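Long-range contact in ADP-ribosylating toxin CARDS (Mycoplasma pneumoniae, PDB 4TLV), which transfers ADP-ribose from NAD(+) to multiple target proteins in vitro and causes vacuolization of mammalian cells as the main virulence factor of this bacterium: residues Trp448-Trp462 with Lys556-Tyr568. Sequence-based numbering, arbitrary orientation.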
ATOM      1  N   TRP A 448      22.418  -7.189   5.780  1.00 13.78           N
ATOM      2  CA  TRP A 448      22.710  -8.401   6.515  1.00 17.40           C
ATOM      3  C   TRP A 448      23.243  -8.054   7.888  1.00 17.46           C
ATOM      4  O   TRP A 448      23.566  -6.894   8.158  1.00 19.08           O
ATOM      5  CB  TRP A 448      23.611  -9.367   5.730  1.00 18.06           C
ATOM      6  CG  TRP A 448      24.988  -8.876   5.327  1.00 18.57           C
ATOM      7  CD1 TRP A 448      25.296  -8.065   4.266  1.00 18.09           C
ATOM      8  CD2 TRP A 448      26.243  -9.227   5.940  1.00 15.45           C
ATOM      9  NE1 TRP A 448      26.665  -7.878   4.190  1.00 21.08           N
ATOM     10  CE2 TRP A 448      27.266  -8.580   5.205  1.00 20.21           C
ATOM     11  CE3 TRP A 448      26.598 -10.032   7.037  1.00 24.06           C
ATOM     12  CZ2 TRP A 448      28.622  -8.701   5.538  1.00 23.46           C
ATOM     13  CZ3 TRP A 448      27.950 -10.152   7.366  1.00 26.99           C
ATOM     14  CH2 TRP A 448      28.944  -9.488   6.618  1.00 24.44           C
ATOM     15  N   TYR A 449      23.301  -9.060   8.756  1.00 15.89           N
ATOM     16  CA  TYR A 449      23.579  -8.867  10.165  1.00 18.51           C
ATOM     17  C   TYR A 449      24.597  -9.901  10.609  1.00 18.62           C
ATOM     18  O   TYR A 449      24.514 -11.067  10.236  1.00 18.13           O
ATOM     19  CB  TYR A 449      22.286  -9.073  10.940  1.00 17.32           C
ATOM     20  CG  TYR A 449      22.377  -8.936  12.427  1.00 20.84           C
ATOM     21  CD1 TYR A 449      22.328  -7.687  13.035  1.00 23.85           C
ATOM     22  CD2 TYR A 449      22.467 -10.060  13.240  1.00 20.08           C
ATOM     23  CE1 TYR A 449      22.378  -7.566  14.403  1.00 21.62           C
ATOM     24  CE2 TYR A 449      22.522  -9.946  14.604  1.00 24.04           C
ATOM     25  CZ  TYR A 449      22.476  -8.705  15.184  1.00 24.03           C
ATOM     26  OH  TYR A 449      22.530  -8.611  16.555  1.00 25.20           O
ATOM     27  N   TRP A 450      25.570  -9.469  11.389  1.00 21.43           N
ATOM     28  CA  TRP A 450      26.575 -10.398  11.883  1.00 24.78           C
ATOM     29  C   TRP A 450      27.077  -9.956  13.237  1.00 25.02           C
ATOM     30  O   TRP A 450      27.642  -8.875  13.385  1.00 21.32           O
ATOM     31  CB  TRP A 450      27.731 -10.553  10.887  1.00 31.17           C
ATOM     32  CG  TRP A 450      28.674 -11.655  11.287  1.00 36.81           C
ATOM     33  CD1 TRP A 450      29.976 -11.522  11.687  1.00 37.76           C
ATOM     34  CD2 TRP A 450      28.371 -13.058  11.369  1.00 39.32           C
ATOM     35  NE1 TRP A 450      30.504 -12.753  11.997  1.00 40.45           N
ATOM     36  CE2 TRP A 450      29.541 -13.712  11.815  1.00 42.28           C
ATOM     37  CE3 TRP A 450      27.223 -13.823  11.111  1.00 42.41           C
ATOM     38  CZ2 TRP A 450      29.600 -15.101  12.000  1.00 40.42           C
ATOM     39  CZ3 TRP A 450      27.281 -15.202  11.299  1.00 42.77           C
ATOM     40  CH2 TRP A 450      28.467 -15.826  11.737  1.00 42.44           C
ATOM     41  N   ARG A 451      26.807 -10.786  14.242  1.00 26.06           N
ATOM     42  CA  ARG A 451      27.331 -10.580  15.585  1.00 29.37           C
ATOM     43  C   ARG A 451      27.039  -9.198  16.155  1.00 27.35           C
ATOM     44  O   ARG A 451      27.894  -8.592  16.802  1.00 29.42           O
ATOM     45  CB  ARG A 451      28.835 -10.867  15.611  1.00 32.65           C
ATOM     46  CG  ARG A 451      29.168 -12.332  15.364  1.00 40.51           C
ATOM     47  CD  ARG A 451      30.674 -12.580  15.336  1.00 49.92           C
ATOM     48  NE  ARG A 451      31.347 -12.149  16.564  1.00 65.26           N
ATOM     49  CZ  ARG A 451      31.460 -12.893  17.662  1.00 66.70           C
ATOM     50  NH1 ARG A 451      30.928 -14.109  17.695  1.00 62.30           N
ATOM     51  NH2 ARG A 451      32.100 -12.419  18.728  1.00 56.88           N
ATOM     52  N   GLY A 452      25.833  -8.696  15.910  1.00 23.66           N
ATOM     53  CA  GLY A 452      25.426  -7.419  16.460  1.00 25.95           C
ATOM     54  C   GLY A 452      25.637  -6.226  15.543  1.00 20.81           C
ATOM     55  O   GLY A 452      25.177  -5.126  15.843  1.00 23.63           O
ATOM     56  N   TYR A 453      26.326  -6.442  14.430  1.00 18.51           N
ATOM     57  CA  TYR A 453      26.593  -5.366  13.475  1.00 19.47           C
ATOM     58  C   TYR A 453      25.746  -5.479  12.207  1.00 17.12           C
ATOM     59  O   TYR A 453      25.589  -6.564  11.650  1.00 17.51           O
ATOM     60  CB  TYR A 453      28.081  -5.351  13.089  1.00 19.37           C
ATOM     61  CG  TYR A 453      28.997  -5.063  14.258  1.00 19.22           C
ATOM     62  CD1 TYR A 453      29.172  -3.767  14.725  1.00 21.28           C
ATOM     63  CD2 TYR A 453      29.664  -6.093  14.913  1.00 21.97           C
ATOM     64  CE1 TYR A 453      30.006  -3.497  15.802  1.00 22.85           C
ATOM     65  CE2 TYR A 453      30.503  -5.830  15.985  1.00 23.42           C
ATOM     66  CZ  TYR A 453      30.667  -4.534  16.424  1.00 20.73           C
ATOM     67  OH  TYR A 453      31.501  -4.276  17.488  1.00 25.63           O
ATOM     68  N   TYR A 454      25.234  -4.345  11.737  1.00 18.41           N
ATOM     69  CA  TYR A 454      24.520  -4.298  10.458  1.00 18.75           C
ATOM     70  C   TYR A 454      25.412  -3.948   9.268  1.00 20.09           C
ATOM     71  O   TYR A 454      26.332  -3.130   9.376  1.00 21.02           O
ATOM     72  CB  TYR A 454      23.371  -3.284  10.531  1.00 19.12           C
ATOM     73  CG  TYR A 454      22.296  -3.667  11.514  1.00 22.13           C
ATOM     74  CD1 TYR A 454      22.457  -3.431  12.871  1.00 23.72           C
ATOM     75  CD2 TYR A 454      21.127  -4.286  11.086  1.00 23.26           C
ATOM     76  CE1 TYR A 454      21.481  -3.782  13.778  1.00 31.39           C
ATOM     77  CE2 TYR A 454      20.135  -4.645  11.991  1.00 28.05           C
ATOM     78  CZ  TYR A 454      20.319  -4.392  13.334  1.00 32.04           C
ATOM     79  OH  TYR A 454      19.341  -4.741  14.239  1.00 37.00           O
ATOM     80  N   TYR A 455      25.109  -4.554   8.128  1.00 16.60           N
ATOM     81  CA  TYR A 455      25.775  -4.247   6.874  1.00 18.07           C
ATOM     82  C   TYR A 455      24.772  -3.933   5.777  1.00 19.11           C
ATOM     83  O   TYR A 455      23.641  -4.421   5.790  1.00 16.80           O
ATOM     84  CB  TYR A 455      26.626  -5.418   6.427  1.00 19.28           C
ATOM     85  CG  TYR A 455      27.766  -5.711   7.382  1.00 24.28           C
ATOM     86  CD1 TYR A 455      27.565  -6.505   8.504  1.00 21.99           C
ATOM     87  CD2 TYR A 455      29.037  -5.188   7.157  1.00 25.29           C
ATOM     88  CE1 TYR A 455      28.612  -6.785   9.391  1.00 25.46           C
ATOM     89  CE2 TYR A 455      30.093  -5.460   8.034  1.00 24.77           C
ATOM     90  CZ  TYR A 455      29.873  -6.256   9.138  1.00 29.42           C
ATOM     91  OH  TYR A 455      30.916  -6.517  10.002  1.00 35.81           O
ATOM     92  N   THR A 456      25.224  -3.147   4.810  1.00 18.66           N
ATOM     93  CA  THR A 456      24.390  -2.680   3.711  1.00 15.91           C
ATOM     94  C   THR A 456      25.124  -2.934   2.386  1.00 19.33           C
ATOM     95  O   THR A 456      26.357  -2.862   2.321  1.00 20.40           O
ATOM     96  CB  THR A 456      24.046  -1.180   3.896  1.00 19.21           C
ATOM     97  OG1 THR A 456      23.026  -0.794   2.970  1.00 21.61           O
ATOM     98  CG2 THR A 456      25.291  -0.299   3.690  1.00 22.78           C
ATOM     99  N   PRO A 457      24.377  -3.252   1.321  1.00 21.75           N
ATOM    100  CA  PRO A 457      25.003  -3.490   0.018  1.00 16.18           C
ATOM    101  C   PRO A 457      25.609  -2.203  -0.530  1.00 24.25           C
ATOM    102  O   PRO A 457      25.125  -1.104  -0.224  1.00 20.09           O
ATOM    103  CB  PRO A 457      23.830  -3.902  -0.878  1.00 22.14           C
ATOM    104  CG  PRO A 457      22.664  -4.080   0.027  1.00 24.65           C
ATOM    105  CD  PRO A 457      22.911  -3.278   1.245  1.00 21.42           C
ATOM    106  N   GLN A 458      26.675  -2.345  -1.308  1.00 21.70           N
ATOM    107  CA  GLN A 458      27.271  -1.224  -2.040  1.00 24.40           C
ATOM    108  C   GLN A 458      27.166  -1.547  -3.515  1.00 23.32           C
ATOM    109  O   GLN A 458      27.110  -2.722  -3.887  1.00 20.00           O
ATOM    110  CB  GLN A 458      28.747  -1.053  -1.669  1.00 26.02           C
ATOM    111  CG  GLN A 458      28.994  -0.678  -0.223  1.00 27.19           C
ATOM    112  CD  GLN A 458      28.863   0.817   0.047  1.00 41.70           C
ATOM    113  OE1 GLN A 458      28.029   1.245   0.848  1.00 48.38           O
ATOM    114  NE2 GLN A 458      29.696   1.616  -0.608  1.00 46.42           N
ATOM    115  N   LEU A 459      27.176  -0.515  -4.359  1.00 21.33           N
ATOM    116  CA  LEU A 459      26.980  -0.707  -5.787  1.00 19.88           C
ATOM    117  C   LEU A 459      28.113  -1.516  -6.397  1.00 20.98           C
ATOM    118  O   LEU A 459      27.961  -2.114  -7.458  1.00 23.29           O
ATOM    119  CB  LEU A 459      26.845   0.648  -6.486  1.00 21.40           C
ATOM    120  CG  LEU A 459      25.514   1.347  -6.195  1.00 22.19           C
ATOM    121  CD1 LEU A 459      25.499   2.766  -6.783  1.00 23.22           C
ATOM    122  CD2 LEU A 459      24.376   0.513  -6.758  1.00 18.92           C
ATOM    123  N   SER A 460      29.248  -1.528  -5.713  1.00 22.86           N
ATOM    124  CA  SER A 460      30.410  -2.313  -6.136  1.00 25.13           C
ATOM    125  C   SER A 460      30.197  -3.828  -6.028  1.00 27.75           C
ATOM    126  O   SER A 460      30.936  -4.612  -6.635  1.00 21.98           O
ATOM    127  CB  SER A 460      31.597  -1.938  -5.256  1.00 27.06           C
ATOM    128  OG  SER A 460      31.304  -2.227  -3.889  1.00 22.84           O
ATOM    129  N   GLY A 461      29.216  -4.244  -5.227  1.00 21.06           N
ATOM    130  CA  GLY A 461      29.033  -5.655  -4.942  1.00 23.39           C
ATOM    131  C   GLY A 461      29.569  -6.024  -3.566  1.00 19.92           C
ATOM    132  O   GLY A 461      29.370  -7.147  -3.089  1.00 21.67           O
ATOM    133  N   TRP A 462      30.237  -5.079  -2.913  1.00 21.63           N
ATOM    134  CA  TRP A 462      30.701  -5.292  -1.541  1.00 21.82           C
ATOM    135  C   TRP A 462      29.656  -4.798  -0.532  1.00 25.27           C
ATOM    136  O   TRP A 462      28.513  -4.491  -0.914  1.00 22.02           O
ATOM    137  CB  TRP A 462      32.063  -4.610  -1.309  1.00 22.37           C
ATOM    138  CG  TRP A 462      33.101  -5.091  -2.271  1.00 23.89           C
ATOM    139  CD1 TRP A 462      33.708  -4.363  -3.268  1.00 30.20           C
ATOM    140  CD2 TRP A 462      33.637  -6.416  -2.362  1.00 26.46           C
ATOM    141  NE1 TRP A 462      34.589  -5.157  -3.967  1.00 27.59           N
ATOM    142  CE2 TRP A 462      34.566  -6.421  -3.430  1.00 31.62           C
ATOM    143  CE3 TRP A 462      33.423  -7.603  -1.647  1.00 26.15           C
ATOM    144  CZ2 TRP A 462      35.281  -7.569  -3.796  1.00 28.51           C
ATOM    145  CZ3 TRP A 462      34.135  -8.739  -2.010  1.00 24.71           C
ATOM    146  CH2 TRP A 462      35.054  -8.711  -3.076  1.00 30.16           C
ATOM    147  N   LYS A 556      23.333 -14.663  -1.603  1.00 17.70           N
ATOM    148  CA  LYS A 556      24.023 -14.776  -0.325  1.00 20.03           C
ATOM    149  C   LYS A 556      25.155 -13.758  -0.211  1.00 20.48           C
ATOM    150  O   LYS A 556      25.483 -13.075  -1.184  1.00 22.50           O
ATOM    151  CB  LYS A 556      24.587 -16.190  -0.130  1.00 21.27           C
ATOM    152  CG  LYS A 556      23.553 -17.294  -0.195  1.00 23.50           C
ATOM    153  CD  LYS A 556      24.139 -18.609   0.324  1.00 24.31           C
ATOM    154  CE  LYS A 556      23.304 -19.801  -0.112  1.00 25.68           C
ATOM    155  NZ  LYS A 556      23.951 -21.082   0.302  1.00 29.82           N
ATOM    156  N   VAL A 557      25.741 -13.663   0.983  1.00 20.37           N
ATOM    157  CA  VAL A 557      26.855 -12.753   1.236  1.00 18.63           C
ATOM    158  C   VAL A 557      28.003 -13.480   1.950  1.00 24.08           C
ATOM    159  O   VAL A 557      27.780 -14.268   2.872  1.00 22.95           O
ATOM    160  CB  VAL A 557      26.443 -11.569   2.125  1.00 21.12           C
ATOM    161  CG1 VAL A 557      27.560 -10.562   2.193  1.00 21.97           C
ATOM    162  CG2 VAL A 557      25.206 -10.900   1.592  1.00 22.46           C
ATOM    163  N   ILE A 558      29.233 -13.205   1.528  1.00 21.45           N
ATOM    164  CA  ILE A 558      30.403 -13.793   2.184  1.00 23.86           C
ATOM    165  C   ILE A 558      30.642 -13.133   3.529  1.00 20.51           C
ATOM    166  O   ILE A 558      30.609 -11.913   3.643  1.00 23.73           O
ATOM    167  CB  ILE A 558      31.664 -13.694   1.289  1.00 22.45           C
ATOM    168  CG1 ILE A 558      31.425 -14.449  -0.015  1.00 24.72           C
ATOM    169  CG2 ILE A 558      32.885 -14.252   2.032  1.00 23.05           C
ATOM    170  CD1 ILE A 558      32.518 -14.259  -1.072  1.00 27.15           C
ATOM    171  N   ILE A 559      30.870 -13.938   4.564  1.00 21.55           N
ATOM    172  CA  ILE A 559      30.948 -13.403   5.916  1.00 24.67           C
ATOM    173  C   ILE A 559      32.327 -12.889   6.329  1.00 25.30           C
ATOM    174  O   ILE A 559      32.442 -11.855   6.992  1.00 26.19           O
ATOM    175  CB  ILE A 559      30.467 -14.440   6.967  1.00 23.83           C
ATOM    176  CG1 ILE A 559      28.964 -14.661   6.847  1.00 24.71           C
ATOM    177  CG2 ILE A 559      30.812 -13.968   8.352  1.00 26.14           C
ATOM    178  CD1 ILE A 559      28.406 -15.636   7.905  1.00 28.49           C
ATOM    179  N   SER A 560      33.375 -13.610   5.952  1.00 24.38           N
ATOM    180  CA  SER A 560      34.704 -13.241   6.425  1.00 26.92           C
ATOM    181  C   SER A 560      35.753 -13.543   5.371  1.00 28.99           C
ATOM    182  O   SER A 560      35.447 -14.118   4.326  1.00 27.56           O
ATOM    183  CB  SER A 560      35.025 -13.978   7.725  1.00 30.82           C
ATOM    184  OG  SER A 560      35.196 -15.356   7.469  1.00 36.54           O
ATOM    185  N   GLY A 561      36.992 -13.143   5.642  1.00 32.73           N
ATOM    186  CA  GLY A 561      38.063 -13.318   4.676  1.00 29.68           C
ATOM    187  C   GLY A 561      38.234 -12.097   3.780  1.00 29.93           C
ATOM    188  O   GLY A 561      37.594 -11.061   3.993  1.00 30.36           O
ATOM    189  N   SER A 562      39.086 -12.223   2.767  1.00 30.84           N
ATOM    190  CA  SER A 562      39.437 -11.091   1.912  1.00 32.84           C
ATOM    191  C   SER A 562      38.259 -10.605   1.057  1.00 32.04           C
ATOM    192  O   SER A 562      38.238  -9.450   0.629  1.00 35.58           O
ATOM    193  CB  SER A 562      40.628 -11.447   1.017  1.00 27.03           C
ATOM    194  OG  SER A 562      40.287 -12.476   0.101  1.00 38.18           O
ATOM    195  N   ARG A 563      37.302 -11.494   0.804  1.00 27.41           N
ATOM    196  CA  ARG A 563      36.100 -11.169   0.029  1.00 28.78           C
ATOM    197  C   ARG A 563      34.873 -10.962   0.926  1.00 28.41           C
ATOM    198  O   ARG A 563      33.730 -11.136   0.483  1.00 26.25           O
ATOM    199  CB  ARG A 563      35.809 -12.281  -0.983  1.00 27.65           C
ATOM    200  CG  ARG A 563      36.939 -12.533  -1.978  1.00 35.54           C
ATOM    201  CD  ARG A 563      36.668 -13.799  -2.771  1.00 41.22           C
ATOM    202  NE  ARG A 563      37.445 -13.856  -4.004  1.00 50.30           N
ATOM    203  CZ  ARG A 563      37.381 -14.856  -4.879  1.00 56.89           C
ATOM    204  NH1 ARG A 563      36.579 -15.891  -4.653  1.00 52.07           N
ATOM    205  NH2 ARG A 563      38.123 -14.828  -5.981  1.00 60.49           N
ATOM    206  N   TRP A 564      35.101 -10.584   2.176  1.00 22.58           N
ATOM    207  CA  TRP A 564      33.991 -10.381   3.097  1.00 25.04           C
ATOM    208  C   TRP A 564      33.050  -9.316   2.554  1.00 27.65           C
ATOM    209  O   TRP A 564      33.494  -8.334   1.965  1.00 21.54           O
ATOM    210  CB  TRP A 564      34.485  -9.991   4.485  1.00 26.70           C
ATOM    211  CG  TRP A 564      34.910  -8.557   4.635  1.00 28.48           C
ATOM    212  CD1 TRP A 564      36.184  -8.071   4.569  1.00 31.24           C
ATOM    213  CD2 TRP A 564      34.065  -7.434   4.909  1.00 25.96           C
ATOM    214  NE1 TRP A 564      36.187  -6.713   4.778  1.00 31.93           N
ATOM    215  CE2 TRP A 564      34.895  -6.295   4.982  1.00 29.69           C
ATOM    216  CE3 TRP A 564      32.684  -7.275   5.084  1.00 28.08           C
ATOM    217  CZ2 TRP A 564      34.392  -5.011   5.221  1.00 26.33           C
ATOM    218  CZ3 TRP A 564      32.186  -6.006   5.323  1.00 25.77           C
ATOM    219  CH2 TRP A 564      33.039  -4.888   5.391  1.00 28.00           C
ATOM    220  N   GLY A 565      31.749  -9.519   2.733  1.00 24.19           N
ATOM    221  CA  GLY A 565      30.783  -8.518   2.323  1.00 23.11           C
ATOM    222  C   GLY A 565      30.389  -8.617   0.867  1.00 21.17           C
ATOM    223  O   GLY A 565      29.569  -7.833   0.393  1.00 20.60           O
ATOM    224  N   GLY A 566      30.957  -9.585   0.154  1.00 20.44           N
ATOM    225  CA  GLY A 566      30.653  -9.755  -1.254  1.00 22.47           C
ATOM    226  C   GLY A 566      29.336 -10.474  -1.497  1.00 24.35           C
ATOM    227  O   GLY A 566      29.112 -11.574  -0.989  1.00 20.36           O
ATOM    228  N   TRP A 567      28.466  -9.857  -2.295  1.00 22.01           N
ATOM    229  CA  TRP A 567      27.165 -10.434  -2.621  1.00 20.74           C
ATOM    230  C   TRP A 567      27.288 -11.327  -3.846  1.00 18.85           C
ATOM    231  O   TRP A 567      27.850 -10.925  -4.859  1.00 19.39           O
ATOM    232  CB  TRP A 567      26.142  -9.305  -2.868  1.00 16.24           C
ATOM    233  CG  TRP A 567      25.867  -8.494  -1.641  1.00 18.46           C
ATOM    234  CD1 TRP A 567      26.711  -7.613  -1.046  1.00 18.76           C
ATOM    235  CD2 TRP A 567      24.661  -8.483  -0.859  1.00 21.57           C
ATOM    236  NE1 TRP A 567      26.119  -7.057   0.061  1.00 18.48           N
ATOM    237  CE2 TRP A 567      24.854  -7.571   0.195  1.00 22.11           C
ATOM    238  CE3 TRP A 567      23.433  -9.150  -0.956  1.00 25.71           C
ATOM    239  CZ2 TRP A 567      23.873  -7.314   1.162  1.00 23.56           C
ATOM    240  CZ3 TRP A 567      22.454  -8.897   0.004  1.00 25.98           C
ATOM    241  CH2 TRP A 567      22.679  -7.985   1.048  1.00 20.69           C
ATOM    242  N   TYR A 568      26.758 -12.543  -3.768  1.00 17.35           N
ATOM    243  CA  TYR A 568      26.824 -13.453  -4.901  1.00 17.12           C
ATOM    244  C   TYR A 568      25.553 -14.281  -4.968  1.00 18.04           C
ATOM    245  O   TYR A 568      24.731 -14.237  -4.054  1.00 21.30           O
ATOM    246  CB  TYR A 568      28.062 -14.366  -4.766  1.00 19.18           C
ATOM    247  CG  TYR A 568      27.979 -15.361  -3.624  1.00 19.11           C
ATOM    248  CD1 TYR A 568      28.314 -14.993  -2.319  1.00 19.06           C
ATOM    249  CD2 TYR A 568      27.565 -16.665  -3.852  1.00 22.97           C
ATOM    250  CE1 TYR A 568      28.227 -15.901  -1.266  1.00 21.02           C
ATOM    251  CE2 TYR A 568      27.484 -17.587  -2.811  1.00 23.83           C
ATOM    252  CZ  TYR A 568      27.814 -17.199  -1.524  1.00 25.17           C
ATOM    253  OH  TYR A 568      27.718 -18.115  -0.497  1.00 24.40           O
TER
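The indole of W448 lies between V557, whose CG1 is over one face, 3.8 Å from the centroid of the five-membered ring, and its own hairpin partner Y455, whose CB rests on the opposite face. At its edge stand CE3 of W564 and CZ2 of W567, the latter 3.5 Å from W448 CD1. W567 is likewise covered on both faces, by V557 CG2 over the centre of one and P457 CB on the other, with G461 O in the plane at its edge. V557 thus serves two indoles, one with each methyl: CG1, anti to the backbone N (chi1 -172°), reaches W448, and CG2 reaches W567. Nearer the hairpin turn, I559 spreads across W450, its CG2 over the five-membered ring and I559 CD1 3.6 Å from W450 CZ3, while R451 CG backs the other face. Y455 CE2 meets W564 CZ3 at 3.5 Å, the rings oblique at 67°. W462 meets the turn at R563-G566 with R563 O in the plane at its edge and W462 CE3 3.5 Å from G566 CA; a glycine there leaves room for the ring.

One hydrogen bond joins the backbones, from W567 N to G461 O (3.0 Å), and G566 CA makes a CA-H...O contact to the same oxygen. S463 OG is hydrogen-bonded to NE1 of both W448 and W567 and to G565 O, tying the polar atoms of this aromatic cluster together. The contact thus packs a tight type I' hairpin against a second, antiparallel hairpin, joining early and late parts of D3, the C-terminal beta-trefoil domain of the toxin.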